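Side-chain contact in cytosolic iron-sulfur protein assembly protein 1 (PDB 2HES), which acts as an essential component of the cytosolic iron-sulfur protein assembly machinery, required for the maturation of extramitochondrial iron-sulfur proteins: residues 25-30 against 321-326. Sequence-based numbering, arbitrary orientation.
Sequences GILATG and VNFWSL
Leu27 and Val321 reach toward each other tip to tip across the boundary between two propeller blades. Followed outward, the leucine starts with a CB directed at strand 321-325. From there CG is set anti to the backbone N (chi1 -169°), which carries the side chain on toward that strand. Leu27 CB and Leu27 CG both stand 5.3 Å from Phe323 CZ, so neither touches the ring. Of the two methyls, Leu27 CD1 stays farther back, 5.9 Å from Phe323 CZ. The other makes the reach: Leu27 CD2 lies 4.0 Å from Val321 CG1 and 4.1 Å from Phe323 CZ, approaching the ring obliquely. Leucine suits this place because a branch one carbon beyond CB lets a methyl meet side chains coming from strand 321-325, whose axis approaches that of strand 26-30 to 11.3 Å.

Val321 brings a short, beta-branched side chain, well suited to a strand, and uses both methyls. CG1 packs over one face of the Phe323 ring, near its rim, while Val321 CG2 faces Thr29 CG2 at 4.3 Å. The CA-CB bond of Phe323 does not aim at Leu27, but the long ring, turned by chi1 -65°, brings CZ to the leucine methyl. Threonine divides its duties: its methyl joins this apolar seam, whereas the buried OG1 is hydrogen-bonded to Tyr13 OH and Lys37 O.

No hydrogen bond links the two strands, which run roughly antiparallel at 145°; such apolar packing between face-to-face sheets is how WD40 blades adhere. Phe22 touches Leu27, and Phe20 touches both Thr29 and Val321, so strand 17-23 joins the packing between the blades. Strand 26-31 belongs to the first four-stranded blade, and strand 320-325 lies in the last, between 312-316 and the N-terminal strand 5-11, whose addition closes the seven-bladed ring.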
ATOM      1  N   GLY A  25      12.182  12.082   2.135  1.00 32.00           N
ATOM      2  CA  GLY A  25      11.527  13.387   2.058  1.00 32.41           C
ATOM      3  C   GLY A  25      10.751  13.658   0.788  1.00 31.75           C
ATOM      4  O   GLY A  25      10.393  14.801   0.524  1.00 33.69           O
ATOM      5  N   ILE A  26      10.467  12.631  -0.013  1.00 31.07           N
ATOM      6  CA  ILE A  26       9.733  12.843  -1.257  1.00 28.77           C
ATOM      7  C   ILE A  26       8.501  11.932  -1.380  1.00 28.27           C
ATOM      8  O   ILE A  26       8.636  10.710  -1.282  1.00 26.66           O
ATOM      9  CB  ILE A  26      10.611  12.589  -2.490  1.00 29.50           C
ATOM     10  CG1 ILE A  26      11.919  13.417  -2.465  1.00 30.09           C
ATOM     11  CG2 ILE A  26       9.813  12.813  -3.790  1.00 26.76           C
ATOM     12  CD1 ILE A  26      12.671  13.408  -3.831  1.00 30.63           C
ATOM     13  N   LEU A  27       7.325  12.524  -1.627  1.00 26.16           N
ATOM     14  CA  LEU A  27       6.098  11.759  -1.900  1.00 25.64           C
ATOM     15  C   LEU A  27       5.903  11.594  -3.413  1.00 24.94           C
ATOM     16  O   LEU A  27       5.792  12.591  -4.137  1.00 25.69           O
ATOM     17  CB  LEU A  27       4.854  12.444  -1.262  1.00 25.69           C
ATOM     18  CG  LEU A  27       3.534  11.644  -1.227  1.00 25.87           C
ATOM     19  CD1 LEU A  27       3.571  10.516  -0.166  1.00 23.12           C
ATOM     20  CD2 LEU A  27       2.310  12.569  -1.040  1.00 27.14           C
ATOM     21  N   ALA A  28       5.884  10.349  -3.907  1.00 23.04           N
ATOM     22  CA  ALA A  28       5.490  10.047  -5.304  1.00 22.39           C
ATOM     23  C   ALA A  28       3.978   9.783  -5.352  1.00 22.83           C
ATOM     24  O   ALA A  28       3.488   9.147  -4.465  1.00 22.10           O
ATOM     25  CB  ALA A  28       6.240   8.822  -5.819  1.00 22.40           C
ATOM     26  N   THR A  29       3.263  10.248  -6.372  1.00 22.69           N
ATOM     27  CA  THR A  29       1.796  10.003  -6.510  1.00 23.31           C
ATOM     28  C   THR A  29       1.348   9.439  -7.877  1.00 24.58           C
ATOM     29  O   THR A  29       2.007   9.680  -8.889  1.00 26.20           O
ATOM     30  CB  THR A  29       1.010  11.311  -6.251  1.00 23.34           C
ATOM     31  OG1 THR A  29       1.295  12.269  -7.297  1.00 23.56           O
ATOM     32  CG2 THR A  29       1.373  11.889  -4.908  1.00 20.93           C
ATOM     33  N   GLY A  30       0.214   8.732  -7.913  1.00 23.42           N
ATOM     34  CA  GLY A  30      -0.334   8.161  -9.127  1.00 24.31           C
ATOM     35  C   GLY A  30      -1.816   8.471  -9.214  1.00 25.96           C
ATOM     36  O   GLY A  30      -2.498   8.517  -8.193  1.00 26.29           O
ATOM     37  N   VAL A 321      -3.922  15.804  -2.300  1.00 29.58           N
ATOM     38  CA  VAL A 321      -3.299  15.158  -1.149  1.00 29.53           C
ATOM     39  C   VAL A 321      -3.431  16.080   0.047  1.00 29.98           C
ATOM     40  O   VAL A 321      -2.849  17.183   0.077  1.00 29.56           O
ATOM     41  CB  VAL A 321      -1.794  14.824  -1.371  1.00 29.07           C
ATOM     42  CG1 VAL A 321      -1.209  14.209  -0.122  1.00 30.04           C
ATOM     43  CG2 VAL A 321      -1.631  13.898  -2.535  1.00 29.78           C
ATOM     44  N   ASN A 322      -4.224  15.664   1.029  1.00 29.27           N
ATOM     45  CA  ASN A 322      -4.257  16.402   2.283  1.00 29.12           C
ATOM     46  C   ASN A 322      -3.231  15.863   3.271  1.00 30.08           C
ATOM     47  O   ASN A 322      -3.066  14.643   3.427  1.00 29.29           O
ATOM     48  CB  ASN A 322      -5.671  16.367   2.884  1.00 29.94           C
ATOM     49  CG  ASN A 322      -6.673  17.131   2.059  1.00 30.29           C
ATOM     50  OD1 ASN A 322      -7.703  16.589   1.623  1.00 34.35           O
ATOM     51  ND2 ASN A 322      -6.392  18.403   1.840  1.00 28.05           N
ATOM     52  N   PHE A 323      -2.550  16.777   3.946  1.00 30.00           N
ATOM     53  CA  PHE A 323      -1.555  16.437   4.940  1.00 30.55           C
ATOM     54  C   PHE A 323      -2.102  16.856   6.273  1.00 31.59           C
ATOM     55  O   PHE A 323      -2.495  18.021   6.442  1.00 32.32           O
ATOM     56  CB  PHE A 323      -0.236  17.165   4.689  1.00 30.32           C
ATOM     57  CG  PHE A 323       0.435  16.767   3.425  1.00 30.06           C
ATOM     58  CD1 PHE A 323       1.315  15.683   3.408  1.00 29.66           C
ATOM     59  CD2 PHE A 323       0.179  17.461   2.243  1.00 30.15           C
ATOM     60  CE1 PHE A 323       1.935  15.305   2.222  1.00 29.61           C
ATOM     61  CE2 PHE A 323       0.802  17.096   1.048  1.00 31.24           C
ATOM     62  CZ  PHE A 323       1.683  16.016   1.043  1.00 29.73           C
ATOM     63  N   TRP A 324      -2.144  15.903   7.206  1.00 31.33           N
ATOM     64  CA  TRP A 324      -2.769  16.114   8.502  1.00 32.25           C
ATOM     65  C   TRP A 324      -1.792  15.908   9.628  1.00 32.89           C
ATOM     66  O   TRP A 324      -0.898  15.045   9.562  1.00 33.38           O
ATOM     67  CB  TRP A 324      -3.945  15.158   8.715  1.00 30.67           C
ATOM     68  CG  TRP A 324      -4.866  15.042   7.557  1.00 30.87           C
ATOM     69  CD1 TRP A 324      -4.712  14.221   6.488  1.00 26.99           C
ATOM     70  CD2 TRP A 324      -6.085  15.764   7.344  1.00 31.07           C
ATOM     71  NE1 TRP A 324      -5.767  14.365   5.625  1.00 28.25           N
ATOM     72  CE2 TRP A 324      -6.622  15.315   6.123  1.00 30.51           C
ATOM     73  CE3 TRP A 324      -6.791  16.737   8.079  1.00 31.60           C
ATOM     74  CZ2 TRP A 324      -7.820  15.812   5.601  1.00 30.63           C
ATOM     75  CZ3 TRP A 324      -7.977  17.236   7.556  1.00 30.04           C
ATOM     76  CH2 TRP A 324      -8.486  16.767   6.328  1.00 30.02           C
ATOM     77  N   SER A 325      -1.976  16.693  10.679  1.00 33.33           N
ATOM     78  CA  SER A 325      -1.219  16.535  11.889  1.00 35.05           C
ATOM     79  C   SER A 325      -2.064  15.854  12.946  1.00 35.22           C
ATOM     80  O   SER A 325      -3.281  16.035  12.988  1.00 35.75           O
ATOM     81  CB  SER A 325      -0.760  17.892  12.418  1.00 35.08           C
ATOM     82  OG  SER A 325       0.467  17.725  13.083  1.00 37.63           O
ATOM     83  N   LEU A 326      -1.410  15.095  13.820  1.00 36.81           N
ATOM     84  CA  LEU A 326      -2.110  14.383  14.879  1.00 36.81           C
ATOM     85  C   LEU A 326      -1.783  14.962  16.248  1.00 37.84           C
ATOM     86  O   LEU A 326      -0.648  14.843  16.701  1.00 38.95           O
ATOM     87  CB  LEU A 326      -1.754  12.887  14.837  1.00 36.95           C
ATOM     88  CG  LEU A 326      -2.735  11.933  15.520  1.00 36.52           C
ATOM     89  CD1 LEU A 326      -4.077  11.950  14.804  1.00 36.11           C
ATOM     90  CD2 LEU A 326      -2.131  10.519  15.547  1.00 36.35           C
TER